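Local coordinates for uncharacterized conserved protein YjbQ/UPF0047 family, ortholog yugU B.subtilis (Clostridium acetobutylicum, PDB 1VMH) that is of unknown function, belongs to the YjbQ/UPF0047 family and assembles as a trimer of identical subunits, at residues T57-T62 / I126-F131. Residues are numbered along the deposited sequence; the frame is centred on the assembly and turned at random.
Sequences TTAGIT and IYFTEF
Gly60 and Thr62 pair with Thr129 and Tyr127 as two hydrogen-bonded pairs of an antiparallel ladder, joining strand 59-65, an outer strand as counted within the chain, to central strand 124-130 in the three-stranded sheet of the YjbQ-like fold. Thr129 N to Gly60 O is the shortest bond, 2.8 Å and almost straight at N-H (175°). Tyr127 N hydrogen-bonds Thr62 O at 2.9 Å. Past the strand ends, Phe131 N gives a longer, more bent bond to Thr58 O (3.2 Å, 141°). CA atoms of the non-hydrogen-bonded pairs lie against carbonyls of the flanking hydrogen-bonded ones, Ile61 CA 3.3 Å from Tyr127 O.

Apolar contacts lie on both faces. On that of Ala59, Ile61 and Phe128, Phe128 CG stands anti to the backbone N (chi1 -174°). The ring's CZ lies 3.6 Å from Ala59 CB, while Ile61 CD1 packs obliquely near CD2 and Gly60 O lies over the rim of one ring face. Arg137 NH2 hydrogen-bonds Thr58 OG1 and forms a salt bridge with Glu130 OE1, while Glu130 OE2 is held by Thr23 OG1.

On the opposite face, Thr62 OG1 is hydrogen-bonded to Ser103 of the third subunit, so the ladder borders a subunit interface. Beside that hydroxyl, Thr62 CG2 touches Thr129 CG2 at 3.6 Å, the two side chains crossing at about a right angle.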
loop_
_atom_site.group_PDB
_atom_site.type_symbol
_atom_site.label_atom_id
_atom_site.label_comp_id
_atom_site.label_asym_id
_atom_site.label_seq_id
_atom_site.Cartn_x
_atom_site.Cartn_y
_atom_site.Cartn_z
ATOM N N THR A 57 -1.379 -13.110 6.854
ATOM C CA THR A 57 -1.012 -13.063 5.449
ATOM C C THR A 57 -2.181 -13.259 4.481
ATOM O O THR A 57 -1.987 -13.121 3.288
ATOM C CB THR A 57 0.093 -14.036 5.158
ATOM O OG1 THR A 57 -0.352 -15.343 5.488
ATOM C CG2 THR A 57 1.338 -13.683 5.948
ATOM N N THR A 58 -3.372 -13.544 5.015
ATOM C CA THR A 58 -4.597 -13.704 4.220
ATOM C C THR A 58 -5.648 -12.661 4.590
ATOM O O THR A 58 -6.832 -12.815 4.301
ATOM C CB THR A 58 -5.145 -15.090 4.349
ATOM O OG1 THR A 58 -5.256 -15.394 5.741
ATOM C CG2 THR A 58 -4.230 -16.088 3.669
ATOM N N ALA A 59 -5.184 -11.545 5.166
ATOM C CA ALA A 59 -6.012 -10.388 5.426
ATOM C C ALA A 59 -5.116 -9.136 5.293
ATOM O O ALA A 59 -3.898 -9.231 5.182
ATOM C CB ALA A 59 -6.657 -10.477 6.769
ATOM N N GLY A 60 -5.739 -7.974 5.295
ATOM C CA GLY A 60 -5.003 -6.740 5.160
ATOM C C GLY A 60 -5.769 -5.587 5.776
ATOM O O GLY A 60 -6.735 -5.784 6.540
ATOM N N ILE A 61 -5.266 -4.384 5.505
ATOM C CA ILE A 61 -5.872 -3.139 6.002
ATOM C C ILE A 61 -6.055 -2.203 4.821
ATOM O O ILE A 61 -5.157 -2.070 3.995
ATOM C CB ILE A 61 -4.983 -2.423 7.045
ATOM C CG1 ILE A 61 -4.544 -3.383 8.170
ATOM C CG2 ILE A 61 -5.674 -1.184 7.588
ATOM C CD1 ILE A 61 -5.592 -3.886 9.125
ATOM N N THR A 62 -7.204 -1.564 4.708
ATOM C CA THR A 62 -7.378 -0.515 3.719
ATOM C C THR A 62 -8.179 0.632 4.294
ATOM O O THR A 62 -8.713 0.518 5.385
ATOM C CB THR A 62 -8.079 -1.018 2.434
ATOM O OG1 THR A 62 -7.841 -0.061 1.368
ATOM C CG2 THR A 62 -9.547 -1.236 2.640
ATOM N N ILE A 126 -11.366 3.151 8.302
ATOM C CA ILE A 126 -10.249 2.210 8.331
ATOM C C ILE A 126 -10.832 0.824 8.461
ATOM O O ILE A 126 -11.666 0.587 9.357
ATOM C CB ILE A 126 -9.325 2.464 9.505
ATOM C CG1 ILE A 126 -8.798 3.903 9.533
ATOM C CG2 ILE A 126 -8.168 1.465 9.440
ATOM C CD1 ILE A 126 -8.366 4.362 10.922
ATOM N N TYR A 127 -10.466 -0.089 7.551
ATOM C CA TYR A 127 -11.004 -1.428 7.478
ATOM C C TYR A 127 -9.974 -2.514 7.594
ATOM O O TYR A 127 -8.915 -2.455 6.985
ATOM C CB TYR A 127 -11.668 -1.622 6.134
ATOM C CG TYR A 127 -12.997 -0.982 5.976
ATOM C CD1 TYR A 127 -14.118 -1.578 6.519
ATOM C CD2 TYR A 127 -13.155 0.172 5.252
ATOM C CE1 TYR A 127 -15.367 -1.027 6.359
ATOM C CE2 TYR A 127 -14.404 0.710 5.060
ATOM C CZ TYR A 127 -15.497 0.104 5.627
ATOM O OH TYR A 127 -16.779 0.629 5.437
ATOM N N PHE A 128 -10.276 -3.511 8.413
ATOM C CA PHE A 128 -9.643 -4.825 8.317
ATOM C C PHE A 128 -10.319 -5.589 7.168
ATOM O O PHE A 128 -11.553 -5.708 7.155
ATOM C CB PHE A 128 -9.885 -5.573 9.621
ATOM C CG PHE A 128 -9.188 -6.883 9.730
ATOM C CD1 PHE A 128 -9.728 -8.012 9.208
ATOM C CD2 PHE A 128 -7.966 -6.992 10.384
ATOM C CE1 PHE A 128 -9.071 -9.245 9.314
ATOM C CE2 PHE A 128 -7.346 -8.214 10.510
ATOM C CZ PHE A 128 -7.877 -9.317 9.966
ATOM N N THR A 129 -9.539 -6.066 6.181
ATOM C CA THR A 129 -10.058 -6.747 5.008
ATOM C C THR A 129 -9.747 -8.253 5.138
ATOM O O THR A 129 -8.615 -8.706 4.892
ATOM C CB THR A 129 -9.501 -6.177 3.665
ATOM O OG1 THR A 129 -8.080 -6.354 3.614
ATOM C CG2 THR A 129 -9.708 -4.650 3.642
ATOM N N GLU A 130 -10.760 -9.029 5.523
ATOM C CA GLU A 130 -10.632 -10.463 5.645
ATOM C C GLU A 130 -10.804 -11.087 4.288
ATOM O O GLU A 130 -11.826 -10.846 3.642
ATOM C CB GLU A 130 -11.697 -10.987 6.611
ATOM C CG GLU A 130 -11.796 -12.519 6.686
ATOM C CD GLU A 130 -10.560 -13.103 7.316
ATOM O OE1 GLU A 130 -9.547 -13.258 6.616
ATOM O OE2 GLU A 130 -10.594 -13.430 8.522
ATOM N N PHE A 131 -9.868 -11.959 3.896
ATOM C CA PHE A 131 -10.027 -12.773 2.695
ATOM C C PHE A 131 -10.065 -14.307 2.880
ATOM O O PHE A 131 -10.236 -15.037 1.889
ATOM C CB PHE A 131 -8.982 -12.387 1.660
ATOM C CG PHE A 131 -9.076 -10.934 1.251
ATOM C CD1 PHE A 131 -10.200 -10.460 0.579
ATOM C CD2 PHE A 131 -8.055 -10.046 1.563
ATOM C CE1 PHE A 131 -10.292 -9.126 0.189
ATOM C CE2 PHE A 131 -8.141 -8.701 1.186
ATOM C CZ PHE A 131 -9.246 -8.250 0.523
#